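Local coordinates for protein membrane-bound lytic murein transglycosylase A (Burkholderia pseudomallei, PDB 6QK4) that probably cleaves the glycosidic bond between N-acetylmuramic acid and N-acetylglucosamine in peptidoglycan, forming a 1,6-anhydro bond in the muramic acid product, at residues K219-A222 with S227-D230; K200-L203 with E207-A210; P109-S114 with P161-F166; Y320-G325 with G333-N338. All coordinates share one frame; numbering follows the deposited sequence.

Contact 1: K219-A222 with S227-D230; sequences KAWA and SRVD
Trp221 and Arg228 carry the larger part of this contact, and Ala222 and Val229 form a small apolar patch beside them. With CG anti to the backbone N (chi1 -176°), Trp221 reaches from helix 215-224 toward the start of helix 229-234. Its benzo ring ends against Arg228: CH2 of Trp221 lies 3.6 Å from CB of Arg228, while CZ2 of Trp221 sits over the centre of one guanidinium face, 3.8 Å from CZ of Arg228. The benzo edge of the indole thus points into the face of the guanidinium, the planes being 77° apart, and the two are not stacked.

The apolar pairing is tight. The CB of Ala222 approaches CG2 of Val229 to 3.5 Å, where the two helices of the MltA-specific insert domain come together after a short turn. Ala222 also touches Ile162 of helix 161-170.

No hydrogen bond joins the two segments directly. The polar ends instead converge on Glu207, which accepts a hydrogen bond from NE1 of Trp221 and forms a salt bridge with NH2 of Arg228. Holding both polar ends while the indole edge abuts the guanidinium face, this carboxylate probably helps to fix the rotation of both flat groups.

Contact 2: K200-L203 with E207-A210; sequences KWLL and ELGA
The carbonyl of Leu202, near the C-terminal end of helix 198-204, receives two successive amides of the chain that leaves the helix, and the backbones draw to 4.9 Å between CA of Leu202 and CA of Glu207. The N-H of Glu207 gives the shorter bond, 2.7 Å from N to O of Leu202, and lies in the carbonyl plane. The N of Leu208, 3.3 Å from the same oxygen, stands above that plane, 64° out of it. One acceptor is therefore gripped by two donors from different directions.

Beside these bonds the side chains of Leu202 and Leu208 pack across each other. CD1 of Leu202 meets CD1 of Leu208 at 3.7 Å, and the other branch, CD2 of Leu202, rests 3.8 Å from CB of Glu207. Both leucines also pack on Ile218 of helix 215-224. In this part of the MltA-specific insert domain the loop after helix 198-204 thus folds back on it, and Leu202 further meets Trp221 of helix 215-224 and Leu232 of helix 229-234. Leu203 begins by pointing away, but its chain, with CG beside the backbone N (chi1 -64°), brings CD2 back over the departing loop. There CD2 of Leu203 lies 3.2 Å from O of Gly209 and 3.8 Å from CB of Leu208. Glu207 bends at chi2 (-82°), which carries its carboxylate off this contact to NE1 of Trp221 and to a salt bridge with Arg228.

Contact 3: P109-S114 with P161-F166; sequences PLLHGS and PIEAFF
Strand 110-114 passes helix 161-166 with their axes 9.2 Å apart and their N-to-C directions 127° from each other, the backbones being nearest at Leu111 and Glu163. This is helix-on-sheet packing within the MltA-specific insert domain: the strand pairs in parallel with strand 173-177 and antiparallel with strand 154-158, and helix 161-170, which connects those two neighbours, lies over it.

Leu111 is the strand's main contribution. Its CB points at the helix, and CG lies beside the backbone N (chi1 -66°), which sets CD2 against the helix backbone, 3.7 Å from O of Glu163 and 3.9 Å from N of Ala164. The same methyl touches CB of Glu163 at 4.0 Å, while the glutamate chain, extended beyond CG, slides past the leucine in the opposite direction. Its aliphatic part thus covers Leu111 and its carboxylate emerges beside the strand backbone. One carboxylate oxygen, OE2, has a long, weak ion pair with Lys219 of helix 215-224.

Direct hydrogen bonds between the segments are absent, and two waters make the polar link. Both lie near OE1 of Glu163. One accepts from the backbone of His112, at 3.1 Å from its N. The other meets the imidazole at its edge, in the ring plane, and bridges it to the glutamate. This second water stands 2.8 Å from ND1 of His112 and is hydrogen-bonded to OE1 of Glu163, 2.7 Å away.

Contact 4: Y320-G325 with G333-N338; sequences YFWGLG and GRMKQN
A thioether serves as hydrogen-bond acceptor here: NE1 of Trp322 points at SD of Met335 over 3.4 Å, a weak bond with an N-H...S angle of 151°. The sulfur lies at the edge of the indole, near its plane, as this bond requires, with SD of Met335 4.5 Å from the centroid of the five-membered ring. It also makes an oblique Met-aromatic contact with Tyr320, its SD 3.9 Å from CB of that residue and 5.1 Å from the ring centroid.

The methionine chain is extended beyond CG and carries SD to Trp322, whose side chain the methionine crosses at about a right angle. The two aromatic residues support each other in turn, since CE2 of Tyr320 lies 3.6 Å above the plane of the Trp322 ring, over its centre. The hydroxyl of Tyr320 is hydrogen-bonded to Glu270.

Both segments belong to the 3D domain, whose fold is akin to the double-psi beta-barrel. Helix 326-334 bridges them, and Met335 lies between this helix and strand 336-346, its side chain also packed on Val103 of strand 101-114 and Thr290 of strand 285-291.

How the contacts relate
Contacts 1, 2 and 3 lie within the MltA-specific insert domain, contact 4 in the 3D domain. Contact 4 is buried near the centre of the chain and contact 1 far from it, whereas contact 2 is a surface turn and contact 3 partly buried. Glu207 of contact 2 binds Trp221 and Arg228 of contact 1; contacts 1 and 3 meet through Ile162 and the long, weak Lys219-Glu163 ion pair. Strand 101-114 of contact 3 pairs with strands 317-324 and 336-346 of contact 4. Backbone bonds close the surface turn, waters bridge contact 3, sulfur and aromatic groups fill contact 4, and contact 1 sets an indole edge on a guanidinium beside a small apolar pair, without direct hydrogen bonds.

Contact 1: K219-A222 with S227-D230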
loop_
_atom_site.group_PDB
_atom_site.type_symbol
_atom_site.label_atom_id
_atom_site.label_comp_id
_atom_site.label_asym_id
_atom_site.label_seq_id
_atom_site.Cartn_x
_atom_site.Cartn_y
_atom_site.Cartn_z
ATOM N N LYS A 219 -12.252 9.091 12.593
ATOM C CA LYS A 219 -12.325 10.526 12.296
ATOM C C LYS A 219 -13.721 11.066 12.556
ATOM O O LYS A 219 -13.881 12.206 13.008
ATOM C CB LYS A 219 -11.951 10.810 10.841
ATOM C CG LYS A 219 -10.484 10.750 10.482
ATOM C CD LYS A 219 -10.262 11.436 9.121
ATOM C CE LYS A 219 -8.922 11.095 8.522
ATOM N NZ LYS A 219 -8.915 10.911 7.020
ATOM N N ALA A 220 -14.752 10.272 12.256
ATOM C CA ALA A 220 -16.102 10.785 12.422
ATOM C C ALA A 220 -16.419 10.929 13.902
ATOM O O ALA A 220 -16.928 11.969 14.353
ATOM C CB ALA A 220 -17.104 9.868 11.720
ATOM N N TRP A 221 -16.083 9.896 14.679
ATOM C CA TRP A 221 -16.249 9.955 16.128
ATOM C C TRP A 221 -15.497 11.135 16.737
ATOM O O TRP A 221 -15.997 11.781 17.663
ATOM C CB TRP A 221 -15.775 8.647 16.749
ATOM C CG TRP A 221 -16.008 8.587 18.220
ATOM C CD1 TRP A 221 -17.085 8.033 18.872
ATOM C CD2 TRP A 221 -15.133 9.083 19.239
ATOM N NE1 TRP A 221 -16.936 8.170 20.241
ATOM C CE2 TRP A 221 -15.747 8.811 20.490
ATOM C CE3 TRP A 221 -13.895 9.740 19.218
ATOM C CZ2 TRP A 221 -15.150 9.167 21.699
ATOM C CZ3 TRP A 221 -13.306 10.096 20.421
ATOM C CH2 TRP A 221 -13.931 9.804 21.640
ATOM N N ALA A 222 -14.279 11.396 16.258
ATOM C CA ALA A 222 -13.497 12.539 16.729
ATOM C C ALA A 222 -14.188 13.856 16.397
ATOM O O ALA A 222 -14.215 14.774 17.230
ATOM C CB ALA A 222 -12.097 12.500 16.110
ATOM N N SER A 227 -13.678 17.286 22.282
ATOM C CA SER A 227 -13.054 17.427 23.589
ATOM C C SER A 227 -12.615 16.092 24.187
ATOM O O SER A 227 -12.064 16.076 25.295
ATOM C CB SER A 227 -14.020 18.135 24.542
ATOM O OG SER A 227 -15.131 17.312 24.891
ATOM N N ARG A 228 -12.849 14.978 23.493
ATOM C CA ARG A 228 -12.343 13.681 23.926
ATOM C C ARG A 228 -11.168 13.186 23.083
ATOM O O ARG A 228 -10.604 12.118 23.383
ATOM C CB ARG A 228 -13.460 12.649 23.868
ATOM C CG ARG A 228 -14.542 12.851 24.951
ATOM C CD ARG A 228 -14.965 11.479 25.425
ATOM N NE ARG A 228 -16.302 11.104 25.028
ATOM C CZ ARG A 228 -16.753 9.853 25.082
ATOM N NH1 ARG A 228 -15.934 8.859 25.465
ATOM N NH2 ARG A 228 -18.017 9.602 24.722
ATOM N N VAL A 229 -10.794 13.912 22.025
ATOM C CA VAL A 229 -9.844 13.331 21.072
ATOM C C VAL A 229 -8.476 13.167 21.720
ATOM O O VAL A 229 -7.822 12.125 21.572
ATOM C CB VAL A 229 -9.761 14.181 19.793
ATOM C CG1 VAL A 229 -8.646 13.657 18.861
ATOM C CG2 VAL A 229 -11.074 14.150 19.064
ATOM N N ASP A 230 -8.015 14.192 22.446
ATOM C CA ASP A 230 -6.662 14.112 22.989
ATOM C C ASP A 230 -6.517 12.916 23.919
ATOM O O ASP A 230 -5.510 12.186 23.860
ATOM C CB ASP A 230 -6.302 15.395 23.736
ATOM C CG ASP A 230 -5.871 16.522 22.802
ATOM O OD1 ASP A 230 -5.829 16.308 21.571
ATOM O OD2 ASP A 230 -5.587 17.624 23.317
#

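Contact 2: K200-L203 with E207-A210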
loop_
_atom_site.group_PDB
_atom_site.type_symbol
_atom_site.label_atom_id
_atom_site.label_comp_id
_atom_site.label_asym_id
_atom_site.label_seq_id
_atom_site.Cartn_x
_atom_site.Cartn_y
_atom_site.Cartn_z
ATOM N N LYS A 200 -9.781 -0.349 18.664
ATOM C CA LYS A 200 -10.187 -1.347 19.642
ATOM C C LYS A 200 -10.710 -0.704 20.924
ATOM O O LYS A 200 -11.659 -1.204 21.551
ATOM C CB LYS A 200 -8.998 -2.261 19.945
ATOM C CG LYS A 200 -9.298 -3.301 21.015
ATOM C CD LYS A 200 -8.152 -4.298 21.121
ATOM C CE LYS A 200 -8.413 -5.326 22.224
ATOM N NZ LYS A 200 -7.440 -6.473 22.090
ATOM N N TRP A 201 -10.117 0.415 21.330
ATOM C CA TRP A 201 -10.639 1.102 22.500
ATOM C C TRP A 201 -12.057 1.598 22.252
ATOM O O TRP A 201 -12.942 1.430 23.110
ATOM C CB TRP A 201 -9.717 2.264 22.894
ATOM C CG TRP A 201 -9.997 2.729 24.293
ATOM C CD1 TRP A 201 -9.359 2.342 25.427
ATOM C CD2 TRP A 201 -11.015 3.626 24.679
ATOM N NE1 TRP A 201 -9.897 2.975 26.513
ATOM C CE2 TRP A 201 -10.933 3.770 26.089
ATOM C CE3 TRP A 201 -11.976 4.366 23.978
ATOM C CZ2 TRP A 201 -11.776 4.587 26.785
ATOM C CZ3 TRP A 201 -12.825 5.171 24.678
ATOM C CH2 TRP A 201 -12.732 5.274 26.077
ATOM N N LEU A 202 -12.315 2.203 21.084
ATOM C CA LEU A 202 -13.666 2.716 20.887
ATOM C C LEU A 202 -14.667 1.560 20.797
ATOM O O LEU A 202 -15.802 1.675 21.275
ATOM C CB LEU A 202 -13.718 3.615 19.646
ATOM C CG LEU A 202 -12.926 4.927 19.708
ATOM C CD1 LEU A 202 -12.672 5.534 18.300
ATOM C CD2 LEU A 202 -13.605 5.933 20.630
ATOM N N LEU A 203 -14.245 0.425 20.232
ATOM C CA LEU A 203 -15.132 -0.732 20.164
ATOM C C LEU A 203 -15.339 -1.331 21.546
ATOM O O LEU A 203 -16.481 -1.509 21.976
ATOM C CB LEU A 203 -14.589 -1.796 19.212
ATOM C CG LEU A 203 -14.432 -1.509 17.713
ATOM C CD1 LEU A 203 -13.782 -2.709 17.017
ATOM C CD2 LEU A 203 -15.749 -1.139 17.040
ATOM N N GLU A 207 -18.171 2.871 21.980
ATOM C CA GLU A 207 -18.362 4.129 21.253
ATOM C C GLU A 207 -18.544 3.920 19.752
ATOM O O GLU A 207 -19.085 4.808 19.071
ATOM C CB GLU A 207 -17.184 5.076 21.520
ATOM C CG GLU A 207 -17.126 5.507 22.991
ATOM C CD GLU A 207 -18.079 6.658 23.316
ATOM O OE1 GLU A 207 -18.506 7.398 22.390
ATOM O OE2 GLU A 207 -18.398 6.827 24.519
ATOM N N LEU A 208 -18.111 2.776 19.232
ATOM C CA LEU A 208 -18.197 2.469 17.807
ATOM C C LEU A 208 -18.777 1.082 17.648
ATOM O O LEU A 208 -18.418 0.174 18.407
ATOM C CB LEU A 208 -16.822 2.480 17.093
ATOM C CG LEU A 208 -16.237 3.848 16.750
ATOM C CD1 LEU A 208 -14.893 3.700 16.052
ATOM C CD2 LEU A 208 -17.214 4.759 15.959
ATOM N N GLY A 209 -19.628 0.909 16.620
ATOM C CA GLY A 209 -20.159 -0.409 16.325
ATOM C C GLY A 209 -19.169 -1.319 15.609
ATOM O O GLY A 209 -18.209 -0.862 14.985
ATOM N N ALA A 210 -19.427 -2.637 15.708
ATOM C CA ALA A 210 -18.634 -3.689 15.066
ATOM C C ALA A 210 -18.129 -3.280 13.683
ATOM O O ALA A 210 -16.964 -3.525 13.332
ATOM C CB ALA A 210 -19.447 -4.993 14.959
#

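Contact 3: P109-S114 with P161-F166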
loop_
_atom_site.group_PDB
_atom_site.type_symbol
_atom_site.label_atom_id
_atom_site.label_comp_id
_atom_site.label_asym_id
_atom_site.label_seq_id
_atom_site.Cartn_x
_atom_site.Cartn_y
_atom_site.Cartn_z
ATOM N N PRO A 109 0.241 6.923 3.132
ATOM C CA PRO A 109 -0.517 8.001 3.771
ATOM C C PRO A 109 -0.266 9.324 3.063
ATOM O O PRO A 109 0.842 9.597 2.603
ATOM C CB PRO A 109 0.053 8.033 5.201
ATOM C CG PRO A 109 0.596 6.672 5.475
ATOM C CD PRO A 109 1.137 6.213 4.069
ATOM N N LEU A 110 -1.326 10.130 2.954
ATOM C CA LEU A 110 -1.184 11.436 2.314
ATOM C C LEU A 110 -1.825 12.443 3.244
ATOM O O LEU A 110 -3.042 12.401 3.482
ATOM C CB LEU A 110 -1.818 11.461 0.925
ATOM C CG LEU A 110 -1.775 12.876 0.319
ATOM C CD1 LEU A 110 -1.137 12.879 -1.027
ATOM C CD2 LEU A 110 -3.190 13.366 0.244
ATOM N N LEU A 111 -0.996 13.296 3.849
ATOM C CA LEU A 111 -1.473 14.309 4.769
ATOM C C LEU A 111 -1.340 15.689 4.130
ATOM O O LEU A 111 -0.716 15.859 3.096
ATOM C CB LEU A 111 -0.690 14.271 6.096
ATOM C CG LEU A 111 -0.941 12.969 6.888
ATOM C CD1 LEU A 111 -0.124 11.820 6.369
ATOM C CD2 LEU A 111 -0.562 13.242 8.382
ATOM N N HIS A 112 -1.957 16.688 4.756
ATOM C CA HIS A 112 -1.836 18.060 4.286
ATOM C C HIS A 112 -1.284 18.909 5.417
ATOM O O HIS A 112 -1.833 18.899 6.504
ATOM C CB HIS A 112 -3.191 18.580 3.841
ATOM C CG HIS A 112 -3.725 17.830 2.675
ATOM N ND1 HIS A 112 -4.618 16.787 2.805
ATOM C CD2 HIS A 112 -3.421 17.914 1.357
ATOM C CE1 HIS A 112 -4.860 16.278 1.609
ATOM N NE2 HIS A 112 -4.137 16.934 0.717
ATOM N N GLY A 113 -0.213 19.636 5.155
ATOM C CA GLY A 113 0.439 20.365 6.211
ATOM C C GLY A 113 1.076 21.658 5.740
ATOM O O GLY A 113 0.865 22.117 4.605
ATOM N N SER A 114 1.850 22.248 6.646
ATOM C CA SER A 114 2.575 23.485 6.428
ATOM C C SER A 114 3.862 23.384 7.228
ATOM O O SER A 114 3.886 22.763 8.291
ATOM C CB SER A 114 1.766 24.712 6.915
ATOM O OG SER A 114 2.531 25.919 6.748
ATOM N N PRO A 161 -5.338 15.410 13.694
ATOM C CA PRO A 161 -4.528 14.661 14.679
ATOM C C PRO A 161 -4.725 13.160 14.503
ATOM O O PRO A 161 -3.821 12.384 14.841
ATOM C CB PRO A 161 -5.045 15.177 16.035
ATOM C CG PRO A 161 -6.455 15.569 15.765
ATOM C CD PRO A 161 -6.470 16.107 14.318
ATOM N N ILE A 162 -5.877 12.761 13.953
ATOM C CA ILE A 162 -6.129 11.346 13.646
ATOM C C ILE A 162 -5.269 10.885 12.474
ATOM O O ILE A 162 -4.657 9.810 12.522
ATOM C CB ILE A 162 -7.626 11.087 13.357
ATOM C CG1 ILE A 162 -8.518 11.603 14.493
ATOM C CG2 ILE A 162 -7.874 9.591 13.060
ATOM C CD1 ILE A 162 -8.421 10.803 15.756
ATOM N N GLU A 163 -5.179 11.695 11.410
ATOM C CA GLU A 163 -4.238 11.380 10.337
ATOM C C GLU A 163 -2.793 11.309 10.828
ATOM O O GLU A 163 -2.030 10.452 10.374
ATOM C CB GLU A 163 -4.351 12.400 9.208
ATOM C CG GLU A 163 -5.739 12.447 8.608
ATOM C CD GLU A 163 -5.886 13.410 7.436
ATOM O OE1 GLU A 163 -4.885 13.755 6.794
ATOM O OE2 GLU A 163 -7.046 13.805 7.151
ATOM N N ALA A 164 -2.378 12.240 11.701
ATOM C CA ALA A 164 -1.026 12.192 12.250
ATOM C C ALA A 164 -0.790 10.883 12.996
ATOM O O ALA A 164 0.259 10.247 12.856
ATOM C CB ALA A 164 -0.812 13.386 13.205
ATOM N N PHE A 165 -1.763 10.487 13.804
ATOM C CA PHE A 165 -1.698 9.237 14.543
ATOM C C PHE A 165 -1.518 8.054 13.613
ATOM O O PHE A 165 -0.707 7.164 13.878
ATOM C CB PHE A 165 -2.981 9.089 15.345
ATOM C CG PHE A 165 -3.019 7.897 16.226
ATOM C CD1 PHE A 165 -3.453 6.654 15.732
ATOM C CD2 PHE A 165 -2.648 8.015 17.583
ATOM C CE1 PHE A 165 -3.526 5.525 16.572
ATOM C CE2 PHE A 165 -2.739 6.888 18.454
ATOM C CZ PHE A 165 -3.178 5.662 17.944
ATOM N N PHE A 166 -2.305 7.989 12.539
ATOM C CA PHE A 166 -2.156 6.836 11.640
ATOM C C PHE A 166 -0.948 6.920 10.744
ATOM O O PHE A 166 -0.460 5.876 10.300
ATOM C CB PHE A 166 -3.441 6.638 10.828
ATOM C CG PHE A 166 -4.531 6.030 11.679
ATOM C CD1 PHE A 166 -4.380 4.738 12.181
ATOM C CD2 PHE A 166 -5.623 6.766 12.075
ATOM C CE1 PHE A 166 -5.327 4.191 13.014
ATOM C CE2 PHE A 166 -6.589 6.214 12.896
ATOM C CZ PHE A 166 -6.444 4.938 13.376
HETATM O O HOH W 1 -3.180 16.027 7.513
HETATM O O HOH W 2 -5.378 16.033 5.346
#

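Contact 4: Y320-G325 with G333-N338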
loop_
_atom_site.group_PDB
_atom_site.type_symbol
_atom_site.label_atom_id
_atom_site.label_comp_id
_atom_site.label_asym_id
_atom_site.label_seq_id
_atom_site.Cartn_x
_atom_site.Cartn_y
_atom_site.Cartn_z
ATOM N N TYR A 320 -1.026 -5.823 -2.086
ATOM C CA TYR A 320 -1.675 -5.047 -3.153
ATOM C C TYR A 320 -1.603 -3.548 -2.827
ATOM O O TYR A 320 -2.084 -3.129 -1.759
ATOM C CB TYR A 320 -3.132 -5.522 -3.219
ATOM C CG TYR A 320 -3.996 -5.018 -4.325
ATOM C CD1 TYR A 320 -3.879 -5.550 -5.607
ATOM C CD2 TYR A 320 -4.924 -4.057 -4.112
ATOM C CE1 TYR A 320 -4.700 -5.093 -6.634
ATOM C CE2 TYR A 320 -5.796 -3.622 -5.106
ATOM C CZ TYR A 320 -5.664 -4.139 -6.373
ATOM O OH TYR A 320 -6.495 -3.683 -7.369
ATOM N N PHE A 321 -1.023 -2.748 -3.729
ATOM C CA PHE A 321 -0.902 -1.311 -3.457
ATOM C C PHE A 321 -2.211 -0.627 -3.791
ATOM O O PHE A 321 -2.563 -0.494 -4.966
ATOM C CB PHE A 321 0.264 -0.697 -4.238
ATOM C CG PHE A 321 0.417 0.763 -4.005
ATOM C CD1 PHE A 321 0.707 1.240 -2.739
ATOM C CD2 PHE A 321 0.276 1.662 -5.046
ATOM C CE1 PHE A 321 0.861 2.616 -2.526
ATOM C CE2 PHE A 321 0.426 3.010 -4.864
ATOM C CZ PHE A 321 0.766 3.506 -3.586
ATOM N N TRP A 322 -2.940 -0.188 -2.750
ATOM C CA TRP A 322 -4.229 0.477 -2.945
ATOM C C TRP A 322 -4.119 1.933 -3.362
ATOM O O TRP A 322 -5.088 2.450 -3.934
ATOM C CB TRP A 322 -5.077 0.351 -1.656
ATOM C CG TRP A 322 -5.757 -0.939 -1.564
ATOM C CD1 TRP A 322 -5.350 -2.042 -0.853
ATOM C CD2 TRP A 322 -6.949 -1.325 -2.254
ATOM N NE1 TRP A 322 -6.230 -3.050 -1.015
ATOM C CE2 TRP A 322 -7.222 -2.657 -1.879
ATOM C CE3 TRP A 322 -7.811 -0.677 -3.143
ATOM C CZ2 TRP A 322 -8.339 -3.357 -2.347
ATOM C CZ3 TRP A 322 -8.912 -1.383 -3.620
ATOM C CH2 TRP A 322 -9.172 -2.703 -3.202
ATOM N N GLY A 323 -2.950 2.603 -3.202
ATOM C CA GLY A 323 -2.923 3.981 -3.614
ATOM C C GLY A 323 -2.616 4.919 -2.444
ATOM O O GLY A 323 -2.065 4.483 -1.420
ATOM N N LEU A 324 -2.954 6.200 -2.603
ATOM C CA LEU A 324 -2.634 7.261 -1.651
ATOM C C LEU A 324 -3.872 7.672 -0.871
ATOM O O LEU A 324 -4.967 7.794 -1.430
ATOM C CB LEU A 324 -2.109 8.535 -2.323
ATOM C CG LEU A 324 -0.895 8.460 -3.247
ATOM C CD1 LEU A 324 -0.453 9.872 -3.631
ATOM C CD2 LEU A 324 0.210 7.770 -2.573
ATOM N N GLY A 325 -3.691 7.946 0.418
ATOM C CA GLY A 325 -4.751 8.556 1.197
ATOM C C GLY A 325 -5.563 7.569 2.021
ATOM O O GLY A 325 -5.346 6.353 2.003
ATOM N N GLY A 333 -6.051 -1.773 5.131
ATOM C CA GLY A 333 -6.107 -2.298 6.493
ATOM C C GLY A 333 -6.940 -3.550 6.649
ATOM O O GLY A 333 -6.663 -4.384 7.512
ATOM N N ARG A 334 -7.951 -3.706 5.826
ATOM C CA ARG A 334 -8.844 -4.833 5.949
ATOM C C ARG A 334 -8.478 -5.960 4.993
ATOM O O ARG A 334 -9.165 -6.971 4.981
ATOM C CB ARG A 334 -10.278 -4.384 5.677
ATOM C CG ARG A 334 -10.778 -3.249 6.590
ATOM C CD ARG A 334 -10.734 -3.637 8.070
ATOM N NE ARG A 334 -9.824 -2.770 8.840
ATOM C CZ ARG A 334 -9.062 -3.167 9.869
ATOM N NH1 ARG A 334 -9.077 -4.435 10.275
ATOM N NH2 ARG A 334 -8.266 -2.294 10.492
ATOM N N MET A 335 -7.440 -5.807 4.164
ATOM C CA MET A 335 -7.238 -6.786 3.091
ATOM C C MET A 335 -6.453 -7.982 3.630
ATOM O O MET A 335 -5.289 -7.855 4.048
ATOM C CB MET A 335 -6.530 -6.169 1.861
ATOM C CG MET A 335 -7.049 -6.916 0.448
ATOM S SD MET A 335 -5.894 -6.374 -0.668
ATOM C CE MET A 335 -6.690 -7.427 -1.976
ATOM N N LYS A 336 -7.068 -9.169 3.548
ATOM C CA LYS A 336 -6.407 -10.397 3.985
ATOM C C LYS A 336 -7.180 -11.522 3.322
ATOM O O LYS A 336 -8.081 -12.134 3.925
ATOM C CB LYS A 336 -6.411 -10.518 5.519
ATOM C CG LYS A 336 -5.474 -11.624 6.023
ATOM C CD LYS A 336 -5.397 -11.753 7.579
ATOM C CE LYS A 336 -4.806 -13.156 7.876
ATOM N NZ LYS A 336 -4.109 -13.208 9.182
ATOM N N GLN A 337 -6.934 -11.689 2.017
ATOM C CA GLN A 337 -7.832 -12.402 1.112
ATOM C C GLN A 337 -7.114 -13.567 0.458
ATOM O O GLN A 337 -5.947 -13.447 0.058
ATOM C CB GLN A 337 -8.380 -11.474 -0.034
ATOM C CG GLN A 337 -8.730 -10.051 0.392
ATOM C CD GLN A 337 -9.860 -10.015 1.435
ATOM O OE1 GLN A 337 -9.704 -9.495 2.582
ATOM N NE2 GLN A 337 -11.007 -10.616 1.072
ATOM N N ASN A 338 -7.866 -14.666 0.265
ATOM C CA ASN A 338 -7.309 -15.732 -0.573
ATOM C C ASN A 338 -7.147 -15.225 -2.000
ATOM O O ASN A 338 -7.941 -14.397 -2.483
ATOM C CB ASN A 338 -8.230 -16.934 -0.622
ATOM C CG ASN A 338 -7.596 -18.122 -1.314
ATOM O OD1 ASN A 338 -6.424 -18.476 -1.044
ATOM N ND2 ASN A 338 -8.381 -18.748 -2.255
#